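Local atomic coordinates of MccB protein (Escherichia coli, PDB entry 6OM4), a protein that attaches AMP to the C-terminal asparagine of the N-formylated MccA peptide through a phosphoramidate bond during biosynthesis of the Trojan-horse antibiotic microcin C7. Residues Asn90-Asn95 and Asn182-Val187; Asn115-Ile120 and Ile139-Leu144; Val130-Ala135 and Arg176-Arg181. All coordinates share one frame; numbering follows the deposited sequence.

Contact 1: residues Asn90-Asn95 and Asn182-Val187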
ATOM      1  N   ASN A  90     -20.227 -10.335   5.919  1.00 27.18           N
ATOM      2  CA  ASN A  90     -19.175  -9.280   6.024  1.00 24.21           C
ATOM      3  C   ASN A  90     -18.460  -9.100   4.678  1.00 20.40           C
ATOM      4  O   ASN A  90     -17.693  -9.966   4.240  1.00 20.45           O
ATOM      5  CB  ASN A  90     -18.137  -9.601   7.116  1.00 24.66           C
ATOM      6  CG  ASN A  90     -16.986  -8.615   7.218  1.00 28.37           C
ATOM      7  OD1 ASN A  90     -16.987  -7.527   6.631  1.00 24.71           O
ATOM      8  ND2 ASN A  90     -15.948  -9.017   7.930  1.00 29.50           N
ATOM      9  N   ARG A  91     -18.704  -7.951   4.041  1.00 19.78           N
ATOM     10  CA  ARG A  91     -18.153  -7.675   2.682  1.00 20.40           C
ATOM     11  C   ARG A  91     -16.616  -7.684   2.719  1.00 19.47           C
ATOM     12  O   ARG A  91     -15.981  -7.985   1.712  1.00 18.92           O
ATOM     13  CB  ARG A  91     -18.671  -6.346   2.116  1.00 20.44           C
ATOM     14  CG  ARG A  91     -18.282  -5.102   2.908  1.00 19.59           C
ATOM     15  CD  ARG A  91     -18.775  -3.794   2.302  1.00 21.34           C
ATOM     16  NE  ARG A  91     -18.301  -3.648   0.937  1.00 21.92           N
ATOM     17  CZ  ARG A  91     -18.969  -3.089  -0.044  1.00 21.52           C
ATOM     18  NH1 ARG A  91     -20.219  -2.690   0.164  1.00 22.33           N
ATOM     19  NH2 ARG A  91     -18.373  -2.943  -1.219  1.00 20.37           N
ATOM     20  N   TYR A  92     -16.031  -7.344   3.876  1.00 17.97           N
ATOM     21  CA  TYR A  92     -14.553  -7.269   4.048  1.00 19.79           C
ATOM     22  C   TYR A  92     -13.938  -8.588   4.528  1.00 20.41           C
ATOM     23  O   TYR A  92     -12.756  -8.623   4.912  1.00 17.99           O
ATOM     24  CB  TYR A  92     -14.187  -6.149   5.032  1.00 19.30           C
ATOM     25  CG  TYR A  92     -14.810  -4.809   4.700  1.00 18.25           C
ATOM     26  CD1 TYR A  92     -14.472  -4.123   3.547  1.00 18.38           C
ATOM     27  CD2 TYR A  92     -15.762  -4.230   5.523  1.00 18.33           C
ATOM     28  CE1 TYR A  92     -15.068  -2.915   3.206  1.00 18.44           C
ATOM     29  CE2 TYR A  92     -16.354  -3.023   5.209  1.00 18.46           C
ATOM     30  CZ  TYR A  92     -16.017  -2.355   4.035  1.00 19.10           C
ATOM     31  OH  TYR A  92     -16.562  -1.139   3.744  1.00 17.92           O
ATOM     32  N   SER A  93     -14.693  -9.684   4.484  1.00 20.74           N
ATOM     33  CA  SER A  93     -14.268 -10.921   5.169  1.00 21.72           C
ATOM     34  C   SER A  93     -12.933 -11.440   4.613  1.00 19.72           C
ATOM     35  O   SER A  93     -12.193 -11.958   5.384  1.00 18.62           O
ATOM     36  CB  SER A  93     -15.357 -11.986   5.184  1.00 24.83           C
ATOM     37  OG  SER A  93     -15.413 -12.645   3.942  1.00 30.68           O
ATOM     38  N   ARG A  94     -12.605 -11.255   3.318  1.00 18.75           N
ATOM     39  CA  ARG A  94     -11.303 -11.759   2.796  1.00 19.65           C
ATOM     40  C   ARG A  94     -10.152 -10.897   3.331  1.00 17.32           C
ATOM     41  O   ARG A  94      -9.077 -11.403   3.653  1.00 17.22           O
ATOM     42  CB  ARG A  94     -11.252 -11.831   1.270  1.00 22.68           C
ATOM     43  CG  ARG A  94     -12.369 -12.663   0.657  1.00 24.60           C
ATOM     44  CD  ARG A  94     -12.459 -14.051   1.260  1.00 24.28           C
ATOM     45  NE  ARG A  94     -13.334 -14.945   0.502  1.00 24.82           N
ATOM     46  CZ  ARG A  94     -14.591 -15.250   0.813  1.00 25.83           C
ATOM     47  NH1 ARG A  94     -15.118 -14.832   1.950  1.00 25.64           N
ATOM     48  NH2 ARG A  94     -15.345 -15.898  -0.060  1.00 24.50           N
ATOM     49  N   ASN A  95     -10.376  -9.592   3.412  1.00 15.48           N
ATOM     50  CA  ASN A  95      -9.405  -8.708   4.054  1.00 15.87           C
ATOM     51  C   ASN A  95      -9.219  -9.119   5.527  1.00 14.38           C
ATOM     52  O   ASN A  95      -8.121  -9.009   6.051  1.00 14.33           O
ATOM     53  CB  ASN A  95      -9.752  -7.220   3.977  1.00 15.91           C
ATOM     54  CG  ASN A  95      -9.596  -6.565   2.620  1.00 18.23           C
ATOM     55  OD1 ASN A  95      -9.168  -7.195   1.644  1.00 20.24           O
ATOM     56  ND2 ASN A  95      -9.999  -5.301   2.545  1.00 18.47           N
ATOM     57  N   ASN A 182     -18.678   0.567  -3.434  1.00 17.12           N
ATOM     58  CA  ASN A 182     -18.879   0.601  -1.992  1.00 17.58           C
ATOM     59  C   ASN A 182     -19.728   1.824  -1.615  1.00 18.29           C
ATOM     60  O   ASN A 182     -19.227   2.940  -1.515  1.00 21.69           O
ATOM     61  CB  ASN A 182     -17.560   0.575  -1.217  1.00 18.63           C
ATOM     62  CG  ASN A 182     -17.773   0.270   0.239  1.00 18.34           C
ATOM     63  OD1 ASN A 182     -18.907   0.375   0.714  1.00 18.37           O
ATOM     64  ND2 ASN A 182     -16.727  -0.194   0.911  1.00 17.67           N
ATOM     65  N   SER A 183     -21.008   1.595  -1.369  1.00 18.61           N
ATOM     66  CA  SER A 183     -21.926   2.684  -1.122  1.00 21.53           C
ATOM     67  C   SER A 183     -21.935   3.057   0.363  1.00 23.05           C
ATOM     68  O   SER A 183     -22.654   3.975   0.735  1.00 22.82           O
ATOM     69  CB  SER A 183     -23.290   2.359  -1.608  1.00 19.76           C
ATOM     70  OG  SER A 183     -23.750   1.163  -1.023  1.00 21.69           O
ATOM     71  N   GLU A 184     -21.107   2.387   1.168  1.00 22.99           N
ATOM     72  CA  GLU A 184     -21.022   2.608   2.633  1.00 26.36           C
ATOM     73  C   GLU A 184     -19.995   3.720   2.962  1.00 25.57           C
ATOM     74  O   GLU A 184     -19.916   4.130   4.108  1.00 27.19           O
ATOM     75  CB  GLU A 184     -20.693   1.289   3.356  1.00 26.15           C
ATOM     76  CG  GLU A 184     -21.703   0.156   3.091  1.00 30.92           C
ATOM     77  CD  GLU A 184     -21.433  -1.236   3.679  1.00 37.67           C
ATOM     78  OE1 GLU A 184     -20.734  -1.339   4.727  1.00 41.76           O
ATOM     79  OE2 GLU A 184     -21.906  -2.251   3.069  1.00 40.99           O
ATOM     80  N   ILE A 185     -19.221   4.212   1.983  1.00 23.25           N
ATOM     81  CA  ILE A 185     -18.181   5.200   2.251  1.00 23.95           C
ATOM     82  C   ILE A 185     -18.625   6.576   1.744  1.00 23.48           C
ATOM     83  O   ILE A 185     -19.656   6.714   1.105  1.00 22.71           O
ATOM     84  CB  ILE A 185     -16.831   4.786   1.634  1.00 25.41           C
ATOM     85  CG1 ILE A 185     -16.866   4.912   0.110  1.00 25.03           C
ATOM     86  CG2 ILE A 185     -16.434   3.399   2.105  1.00 26.10           C
ATOM     87  CD1 ILE A 185     -15.543   4.731  -0.532  1.00 25.62           C
ATOM     88  N   SER A 186     -17.807   7.582   2.057  1.00 21.12           N
ATOM     89  CA  SER A 186     -18.033   8.976   1.668  1.00 21.00           C
ATOM     90  C   SER A 186     -16.957   9.388   0.669  1.00 21.74           C
ATOM     91  O   SER A 186     -15.762   9.162   0.951  1.00 20.26           O
ATOM     92  CB  SER A 186     -17.997   9.843   2.906  1.00 23.50           C
ATOM     93  OG  SER A 186     -18.290  11.191   2.571  1.00 28.00           O
ATOM     94  N   VAL A 187     -17.358  10.002  -0.460  1.00 19.02           N
ATOM     95  CA  VAL A 187     -16.428  10.497  -1.473  1.00 19.07           C
ATOM     96  C   VAL A 187     -16.810  11.932  -1.816  1.00 20.48           C
ATOM     97  O   VAL A 187     -17.983  12.214  -2.005  1.00 20.01           O
ATOM     98  CB  VAL A 187     -16.461   9.624  -2.744  1.00 19.06           C
ATOM     99  CG1 VAL A 187     -15.454  10.112  -3.763  1.00 17.77           C
ATOM    100  CG2 VAL A 187     -16.245   8.148  -2.401  1.00 19.60           C
TER
HETATM  101  O   HOH W   1     -17.943   0.176   5.623  1.00 36.49           O
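Y92 OH is gripped from two directions: the amide N182 ND2 donates to it over 3.0 Å in a nearly straight bond (166° at the hydrogen), and an ordered water sits 2.7 Å from Y92 OH, near the plane of the ring. Y92 and N182 meet tip to tip, with OH lying in the amide plane of N182. The same water donates to E184 OE1 over a longer 3.3 Å, so it ties the tyrosine to the carboxylate. N182 ND2 is also hydrogen-bonded to the backbone oxygen of A135, a second acceptor. At the other end of the amide, N182 OD1 takes the backbone N of E184 at 3.0 Å, an Asx turn that starts the 182-185 beta turn. The amide is thus fixed as a flat shelf, on which the R91 guanidinium stacks with its plane only 7° away. N182 OD1 lies 3.5 Å from R91 CZ, over one face and displaced toward the rim, too poorly angled to accept from the arginine. E184 OE2 approaches the guanidinium edge instead, its carboxylate nearly perpendicular to it, in a long, weak salt bridge with R91 NH1 (3.4 Å). R91 NH2 bonds to the backbone oxygen of R181. A bend at chi3 (-57°) places NE, while farther back R91 CG rests 3.5 Å above the centre of the Y92 ring. N90 OD1 accepts the backbone N of Y92 in a second Asx turn, and Y92 is the N-cap of helix 93-101. The chemistry is polar and partly exposed: a buried asparagine amide uses both its ends and one face to join the start of that helix to the turn before strand 186-191, with a weak charge pair at the solvent-facing margin.

Contact 2: residues Asn115-Ile120 and Ile139-Leu144; sequences NAKVVI and IGEIIL
The beta-alpha-beta unit of strand 117-121, helix 125-136 and strand 141-146, the nucleotide-binding start of a Rossmann-like ThiF fold, brings these two strands side by side. They run parallel, 19° apart, and V118 supplies the central pair of bonds: V118 N donates to E141 O (2.9 Å) and V118 O accepts I143 N (2.9 Å). I120 N then reaches I143 O at 2.8 Å, almost in line with the carbonyl, while the entry bond from E141 N to A116 O is weak. On one face K117 and E141 lie alongside each other, pointing the same way. Their charged ends remain beyond salt-bridge range, and the touch is K117 CE on E141 OE2 at 3.6 Å; K117 CE also meets I143 CG1. The other face is aliphatic. The V118 and I139 side chains cross at about a right angle, V118 CG2 on I139 CG2 at 3.8 Å, and I120 CG1 meets both I142 CG2 (3.9 Å) and L144 CD2 (4.0 Å). Helix 125-136 covers this second face, setting L134 on V118 and I139, V130 on I120 and A135 on I142. Within the sheet, strand 208-211 flanks 117-121 and strand 186-191 flanks 141-146.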
ATOM      1  N   ASN A 115     -12.589   5.022  10.019  1.00 18.67           N
ATOM      2  CA  ASN A 115     -12.487   6.352  10.655  1.00 21.60           C
ATOM      3  C   ASN A 115     -11.498   7.262   9.912  1.00 20.38           C
ATOM      4  O   ASN A 115     -11.354   8.435  10.258  1.00 19.51           O
ATOM      5  CB  ASN A 115     -12.060   6.241  12.123  1.00 26.58           C
ATOM      6  CG  ASN A 115     -13.167   5.742  13.031  1.00 30.56           C
ATOM      7  OD1 ASN A 115     -14.309   5.575  12.601  1.00 39.68           O
ATOM      8  ND2 ASN A 115     -12.833   5.481  14.285  1.00 35.84           N
ATOM      9  N   ALA A 116     -10.811   6.731   8.894  1.00 17.64           N
ATOM     10  CA  ALA A 116      -9.758   7.421   8.161  1.00 18.55           C
ATOM     11  C   ALA A 116     -10.306   8.282   7.016  1.00 18.51           C
ATOM     12  O   ALA A 116     -11.367   8.009   6.444  1.00 18.62           O
ATOM     13  CB  ALA A 116      -8.809   6.412   7.582  1.00 18.07           C
ATOM     14  N   LYS A 117      -9.526   9.316   6.696  1.00 18.69           N
ATOM     15  CA  LYS A 117      -9.724  10.192   5.558  1.00 19.82           C
ATOM     16  C   LYS A 117      -8.462  10.185   4.709  1.00 16.47           C
ATOM     17  O   LYS A 117      -7.331  10.434   5.202  1.00 17.22           O
ATOM     18  CB  LYS A 117     -10.073  11.586   6.087  1.00 22.57           C
ATOM     19  CG  LYS A 117     -10.293  12.680   5.055  1.00 27.50           C
ATOM     20  CD  LYS A 117     -10.416  14.073   5.720  1.00 30.06           C
ATOM     21  CE  LYS A 117     -11.348  14.964   4.933  1.00 37.40           C
ATOM     22  NZ  LYS A 117     -11.258  16.384   5.344  1.00 40.82           N
ATOM     23  N   VAL A 118      -8.627   9.919   3.404  1.00 15.98           N
ATOM     24  CA  VAL A 118      -7.510   9.921   2.508  1.00 14.42           C
ATOM     25  C   VAL A 118      -7.778  10.909   1.358  1.00 15.12           C
ATOM     26  O   VAL A 118      -8.869  10.907   0.799  1.00 15.41           O
ATOM     27  CB  VAL A 118      -7.232   8.499   1.961  1.00 13.85           C
ATOM     28  CG1 VAL A 118      -6.142   8.507   0.917  1.00 14.90           C
ATOM     29  CG2 VAL A 118      -6.915   7.518   3.105  1.00 14.92           C
ATOM     30  N   VAL A 119      -6.739  11.658   0.962  1.00 15.61           N
ATOM     31  CA  VAL A 119      -6.738  12.548  -0.199  1.00 14.93           C
ATOM     32  C   VAL A 119      -6.038  11.825  -1.342  1.00 16.34           C
ATOM     33  O   VAL A 119      -4.950  11.303  -1.179  1.00 17.48           O
ATOM     34  CB  VAL A 119      -6.022  13.879   0.111  1.00 18.25           C
ATOM     35  CG1 VAL A 119      -5.739  14.670  -1.147  1.00 19.34           C
ATOM     36  CG2 VAL A 119      -6.800  14.700   1.098  1.00 17.79           C
ATOM     37  N   ILE A 120      -6.704  11.771  -2.490  1.00 14.84           N
ATOM     38  CA  ILE A 120      -6.081  11.334  -3.737  1.00 16.53           C
ATOM     39  C   ILE A 120      -5.781  12.598  -4.565  1.00 16.31           C
ATOM     40  O   ILE A 120      -6.698  13.198  -5.186  1.00 15.83           O
ATOM     41  CB  ILE A 120      -7.010  10.374  -4.503  1.00 16.31           C
ATOM     42  CG1 ILE A 120      -7.562   9.267  -3.599  1.00 19.84           C
ATOM     43  CG2 ILE A 120      -6.317   9.815  -5.733  1.00 18.11           C
ATOM     44  CD1 ILE A 120      -6.559   8.212  -3.240  1.00 20.46           C
ATOM     45  N   ILE A 139     -11.907   2.297   3.481  1.00 17.65           N
ATOM     46  CA  ILE A 139     -11.491   3.637   3.892  1.00 16.93           C
ATOM     47  C   ILE A 139     -12.742   4.546   3.864  1.00 16.92           C
ATOM     48  O   ILE A 139     -13.465   4.649   2.854  1.00 17.39           O
ATOM     49  CB  ILE A 139     -10.371   4.214   2.997  1.00 17.02           C
ATOM     50  CG1 ILE A 139      -9.033   3.504   3.205  1.00 19.04           C
ATOM     51  CG2 ILE A 139     -10.236   5.719   3.233  1.00 17.98           C
ATOM     52  CD1 ILE A 139      -8.347   3.904   4.495  1.00 21.32           C
ATOM     53  N   GLY A 140     -13.018   5.210   4.989  1.00 16.89           N
ATOM     54  CA  GLY A 140     -14.329   5.807   5.221  1.00 17.31           C
ATOM     55  C   GLY A 140     -14.591   7.054   4.378  1.00 18.22           C
ATOM     56  O   GLY A 140     -15.749   7.339   4.069  1.00 17.98           O
ATOM     57  N   GLU A 141     -13.545   7.845   4.114  1.00 18.70           N
ATOM     58  CA  GLU A 141     -13.661   9.118   3.415  1.00 19.27           C
ATOM     59  C   GLU A 141     -12.513   9.301   2.436  1.00 19.37           C
ATOM     60  O   GLU A 141     -11.372   9.278   2.822  1.00 16.32           O
ATOM     61  CB  GLU A 141     -13.699  10.308   4.369  1.00 21.28           C
ATOM     62  CG  GLU A 141     -14.253  11.546   3.699  1.00 28.51           C
ATOM     63  CD  GLU A 141     -14.403  12.776   4.582  1.00 35.26           C
ATOM     64  OE1 GLU A 141     -14.321  12.631   5.838  1.00 37.33           O
ATOM     65  OE2 GLU A 141     -14.600  13.874   4.008  1.00 36.97           O
ATOM     66  N   ILE A 142     -12.874   9.494   1.160  1.00 17.67           N
ATOM     67  CA  ILE A 142     -11.946   9.684   0.092  1.00 18.23           C
ATOM     68  C   ILE A 142     -12.233  11.036  -0.595  1.00 20.29           C
ATOM     69  O   ILE A 142     -13.380  11.340  -0.987  1.00 19.13           O
ATOM     70  CB  ILE A 142     -12.005   8.515  -0.912  1.00 18.84           C
ATOM     71  CG1 ILE A 142     -11.733   7.167  -0.232  1.00 20.14           C
ATOM     72  CG2 ILE A 142     -11.064   8.795  -2.063  1.00 17.77           C
ATOM     73  CD1 ILE A 142     -11.761   5.983  -1.194  1.00 21.30           C
ATOM     74  N   ILE A 143     -11.179  11.857  -0.727  1.00 18.31           N
ATOM     75  CA  ILE A 143     -11.261  13.182  -1.369  1.00 18.97           C
ATOM     76  C   ILE A 143     -10.458  13.104  -2.658  1.00 18.86           C
ATOM     77  O   ILE A 143      -9.274  12.805  -2.612  1.00 17.23           O
ATOM     78  CB  ILE A 143     -10.704  14.308  -0.486  1.00 22.21           C
ATOM     79  CG1 ILE A 143     -11.172  14.211   0.962  1.00 23.32           C
ATOM     80  CG2 ILE A 143     -11.003  15.667  -1.123  1.00 22.74           C
ATOM     81  CD1 ILE A 143     -12.630  14.211   1.144  1.00 29.18           C
ATOM     82  N   LEU A 144     -11.134  13.315  -3.786  1.00 15.96           N
ATOM     83  CA  LEU A 144     -10.534  13.242  -5.092  1.00 16.29           C
ATOM     84  C   LEU A 144     -10.226  14.648  -5.619  1.00 17.61           C
ATOM     85  O   LEU A 144     -11.117  15.500  -5.721  1.00 18.42           O
ATOM     86  CB  LEU A 144     -11.504  12.534  -6.041  1.00 14.47           C
ATOM     87  CG  LEU A 144     -12.034  11.199  -5.564  1.00 15.06           C
ATOM     88  CD1 LEU A 144     -13.202  10.794  -6.424  1.00 16.35           C
ATOM     89  CD2 LEU A 144     -10.928  10.153  -5.579  1.00 14.70           C
TER

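Contact 3: residues Val130-Ala135 and Arg176-Arg181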
ATOM      1  N   VAL A 130      -5.387   3.214  -6.945  1.00 13.64           N
ATOM      2  CA  VAL A 130      -5.313   3.356  -5.480  1.00 12.81           C
ATOM      3  C   VAL A 130      -6.716   3.593  -4.920  1.00 13.11           C
ATOM      4  O   VAL A 130      -7.098   2.952  -3.927  1.00 12.64           O
ATOM      5  CB  VAL A 130      -4.361   4.508  -5.072  1.00 13.85           C
ATOM      6  CG1 VAL A 130      -4.418   4.833  -3.576  1.00 15.20           C
ATOM      7  CG2 VAL A 130      -2.950   4.199  -5.490  1.00 14.05           C
ATOM      8  N   SER A 131      -7.449   4.548  -5.492  1.00 13.30           N
ATOM      9  CA  SER A 131      -8.774   4.903  -4.950  1.00 14.07           C
ATOM     10  C   SER A 131      -9.703   3.682  -4.848  1.00 15.32           C
ATOM     11  O   SER A 131     -10.422   3.547  -3.858  1.00 13.97           O
ATOM     12  CB  SER A 131      -9.419   6.057  -5.703  1.00 14.96           C
ATOM     13  OG  SER A 131      -9.866   5.659  -6.991  1.00 14.82           O
ATOM     14  N   VAL A 132      -9.742   2.809  -5.865  1.00 13.40           N
ATOM     15  CA  VAL A 132     -10.695   1.741  -5.844  1.00 14.64           C
ATOM     16  C   VAL A 132     -10.266   0.692  -4.807  1.00 14.77           C
ATOM     17  O   VAL A 132     -11.101   0.092  -4.156  1.00 15.52           O
ATOM     18  CB  VAL A 132     -10.939   1.138  -7.240  1.00 14.27           C
ATOM     19  CG1 VAL A 132      -9.741   0.341  -7.786  1.00 15.52           C
ATOM     20  CG2 VAL A 132     -12.198   0.305  -7.200  1.00 15.28           C
ATOM     21  N   ILE A 133      -8.967   0.461  -4.656  1.00 13.02           N
ATOM     22  CA  ILE A 133      -8.544  -0.455  -3.594  1.00 13.18           C
ATOM     23  C   ILE A 133      -8.987   0.097  -2.242  1.00 13.71           C
ATOM     24  O   ILE A 133      -9.495  -0.653  -1.373  1.00 14.55           O
ATOM     25  CB  ILE A 133      -7.013  -0.671  -3.615  1.00 12.92           C
ATOM     26  CG1 ILE A 133      -6.610  -1.437  -4.870  1.00 13.36           C
ATOM     27  CG2 ILE A 133      -6.581  -1.382  -2.353  1.00 13.46           C
ATOM     28  CD1 ILE A 133      -5.171  -1.309  -5.255  1.00 14.15           C
ATOM     29  N   LEU A 134      -8.748   1.389  -2.008  1.00 13.23           N
ATOM     30  CA  LEU A 134      -9.041   1.948  -0.698  1.00 13.73           C
ATOM     31  C   LEU A 134     -10.561   1.926  -0.464  1.00 14.26           C
ATOM     32  O   LEU A 134     -11.018   1.595   0.637  1.00 13.30           O
ATOM     33  CB  LEU A 134      -8.457   3.362  -0.562  1.00 14.70           C
ATOM     34  CG  LEU A 134      -6.933   3.496  -0.676  1.00 15.48           C
ATOM     35  CD1 LEU A 134      -6.500   4.935  -0.346  1.00 16.79           C
ATOM     36  CD2 LEU A 134      -6.208   2.534   0.273  1.00 15.63           C
ATOM     37  N   ALA A 135     -11.355   2.272  -1.484  1.00 14.90           N
ATOM     38  CA  ALA A 135     -12.797   2.303  -1.334  1.00 15.08           C
ATOM     39  C   ALA A 135     -13.306   0.899  -0.996  1.00 15.93           C
ATOM     40  O   ALA A 135     -14.119   0.711  -0.103  1.00 17.35           O
ATOM     41  CB  ALA A 135     -13.438   2.841  -2.589  1.00 16.05           C
ATOM     42  N   ARG A 176     -18.378   8.330  -9.067  1.00 17.00           N
ATOM     43  CA  ARG A 176     -19.545   7.487  -9.423  1.00 17.98           C
ATOM     44  C   ARG A 176     -19.153   6.004  -9.280  1.00 16.65           C
ATOM     45  O   ARG A 176     -19.860   5.210  -8.706  1.00 16.04           O
ATOM     46  CB  ARG A 176     -20.020   7.827 -10.842  1.00 19.90           C
ATOM     47  CG  ARG A 176     -21.080   6.899 -11.413  1.00 21.31           C
ATOM     48  CD  ARG A 176     -21.275   7.095 -12.909  1.00 21.93           C
ATOM     49  NE  ARG A 176     -20.323   6.325 -13.704  1.00 22.52           N
ATOM     50  CZ  ARG A 176     -19.791   6.695 -14.864  1.00 22.20           C
ATOM     51  NH1 ARG A 176     -20.038   7.892 -15.384  1.00 25.60           N
ATOM     52  NH2 ARG A 176     -18.986   5.872 -15.507  1.00 21.36           N
ATOM     53  N   GLU A 177     -17.972   5.662  -9.786  1.00 16.77           N
ATOM     54  CA  GLU A 177     -17.540   4.272  -9.853  1.00 16.79           C
ATOM     55  C   GLU A 177     -17.159   3.722  -8.467  1.00 16.55           C
ATOM     56  O   GLU A 177     -17.352   2.556  -8.212  1.00 15.28           O
ATOM     57  CB  GLU A 177     -16.435   4.160 -10.904  1.00 17.20           C
ATOM     58  CG  GLU A 177     -16.981   4.376 -12.306  1.00 17.28           C
ATOM     59  CD  GLU A 177     -18.075   3.407 -12.741  1.00 18.37           C
ATOM     60  OE1 GLU A 177     -17.969   2.175 -12.457  1.00 18.26           O
ATOM     61  OE2 GLU A 177     -19.062   3.905 -13.369  1.00 21.09           O
ATOM     62  N   LEU A 178     -16.633   4.576  -7.581  1.00 17.31           N
ATOM     63  CA  LEU A 178     -16.268   4.180  -6.253  1.00 16.13           C
ATOM     64  C   LEU A 178     -17.551   3.874  -5.485  1.00 16.33           C
ATOM     65  O   LEU A 178     -17.635   2.900  -4.780  1.00 17.26           O
ATOM     66  CB  LEU A 178     -15.459   5.274  -5.536  1.00 16.00           C
ATOM     67  CG  LEU A 178     -14.017   5.529  -6.009  1.00 16.88           C
ATOM     68  CD1 LEU A 178     -13.307   6.447  -5.035  1.00 18.25           C
ATOM     69  CD2 LEU A 178     -13.247   4.230  -6.172  1.00 16.57           C
ATOM     70  N   LEU A 179     -18.561   4.740  -5.617  1.00 16.30           N
ATOM     71  CA  LEU A 179     -19.802   4.554  -4.862  1.00 17.97           C
ATOM     72  C   LEU A 179     -20.618   3.389  -5.442  1.00 17.29           C
ATOM     73  O   LEU A 179     -21.403   2.760  -4.730  1.00 18.54           O
ATOM     74  CB  LEU A 179     -20.585   5.861  -4.828  1.00 18.80           C
ATOM     75  CG  LEU A 179     -19.958   6.968  -3.982  1.00 20.65           C
ATOM     76  CD1 LEU A 179     -20.775   8.258  -4.063  1.00 22.72           C
ATOM     77  CD2 LEU A 179     -19.817   6.560  -2.524  1.00 21.85           C
ATOM     78  N   LYS A 180     -20.403   3.032  -6.712  1.00 16.87           N
ATOM     79  CA  LYS A 180     -21.060   1.831  -7.222  1.00 18.72           C
ATOM     80  C   LYS A 180     -20.479   0.562  -6.591  1.00 19.27           C
ATOM     81  O   LYS A 180     -21.161  -0.480  -6.559  1.00 18.28           O
ATOM     82  CB  LYS A 180     -20.936   1.727  -8.733  1.00 19.55           C
ATOM     83  CG  LYS A 180     -21.900   2.656  -9.448  1.00 21.44           C
ATOM     84  CD  LYS A 180     -21.521   2.858 -10.895  1.00 25.15           C
ATOM     85  CE  LYS A 180     -21.272   1.567 -11.656  1.00 29.58           C
ATOM     86  NZ  LYS A 180     -21.154   1.806 -13.121  1.00 31.70           N
ATOM     87  N   ARG A 181     -19.201   0.638  -6.187  1.00 17.46           N
ATOM     88  CA  ARG A 181     -18.462  -0.476  -5.622  1.00 17.46           C
ATOM     89  C   ARG A 181     -18.597  -0.571  -4.110  1.00 16.90           C
ATOM     90  O   ARG A 181     -18.591  -1.700  -3.594  1.00 17.47           O
ATOM     91  CB  ARG A 181     -16.996  -0.393  -6.045  1.00 16.06           C
ATOM     92  CG  ARG A 181     -16.841  -0.833  -7.486  1.00 16.77           C
ATOM     93  CD  ARG A 181     -15.531  -0.415  -8.107  1.00 17.07           C
ATOM     94  NE  ARG A 181     -15.443  -0.934  -9.472  1.00 17.63           N
ATOM     95  CZ  ARG A 181     -16.056  -0.436 -10.540  1.00 18.84           C
ATOM     96  NH1 ARG A 181     -16.778   0.672 -10.454  1.00 17.60           N
ATOM     97  NH2 ARG A 181     -15.934  -1.034 -11.717  1.00 18.10           N
TER
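L178 overlaps the flank of helix 125-136 with both its methyls. L178 CD2 settles against the backbone, 3.6 Å from V132 CA and 3.7 Å from S131 O, and also meets A135 CB one turn on at 3.8 Å. L178 CD1 touches S131 CB at 4.0 Å, and both methyls lie against S131 OG. That hydroxyl is turned back into its own helix, bonded chiefly to the backbone oxygen of G127, with that of N128 also close enough to share it; toward L178 the contact is van der Waals. The small side chains S131 and A135 let the leucine come down to the main chain, and the backbones are nearest at V132 and L178. Beside it, V132 CG2 packs against the aliphatic part of R181, touching R181 CD at 3.5 Å, the two side chains crossing obliquely. The R181 chain is extended as far as NE, and a turn at chi4 (77°) places CZ; R181 NH1 then donates, in the guanidinium plane, to both E177 OE1 (2.8 Å) and E177 O (3.0 Å), which steadies the arginine whose CD meets the valine. E177 itself leads away from the interface. Its OE2 accepts R176 NE and NH2, a side-on grip on a single oxygen, and K180 NZ as well, while R176 NH2 has a further salt bridge to D165. With three basic side chains round it, the carboxylate is probably held ionised. The two helices run in the same general direction, 26° apart with axes 9.7 Å from each other, as expected for successive helices on one face of the parallel part of the sheet. This is the alpha-alpha packing of a Rossmann-type beta-alpha-beta-alpha-beta arrangement, whose helix 125-136 follows the glycine-rich turn next to the bound nucleotide.

Contacts 2 and 3 are buried and belong to one Rossmann-type unit, contact 2 in its sheet and contact 3 in the helices covering one face: contact 2 zips together the strands that precede and follow helix 125-136, and contact 3 sets that helix against helix 170-181. Contact 1 lies nearer the surface, at the margin of the same unit, beside the outermost strand 186-191, and continues both: S186 pairs with G140 and I142 in the sheet, while N182 and R91 bond to the backbone oxygens of A135 and R181. Chemistry follows place, with backbone bonds and aliphatic faces in contact 2, aliphatic packing with a salt-bridge network on its outer side in contact 3, and amide, phenol and charged groups in contact 1.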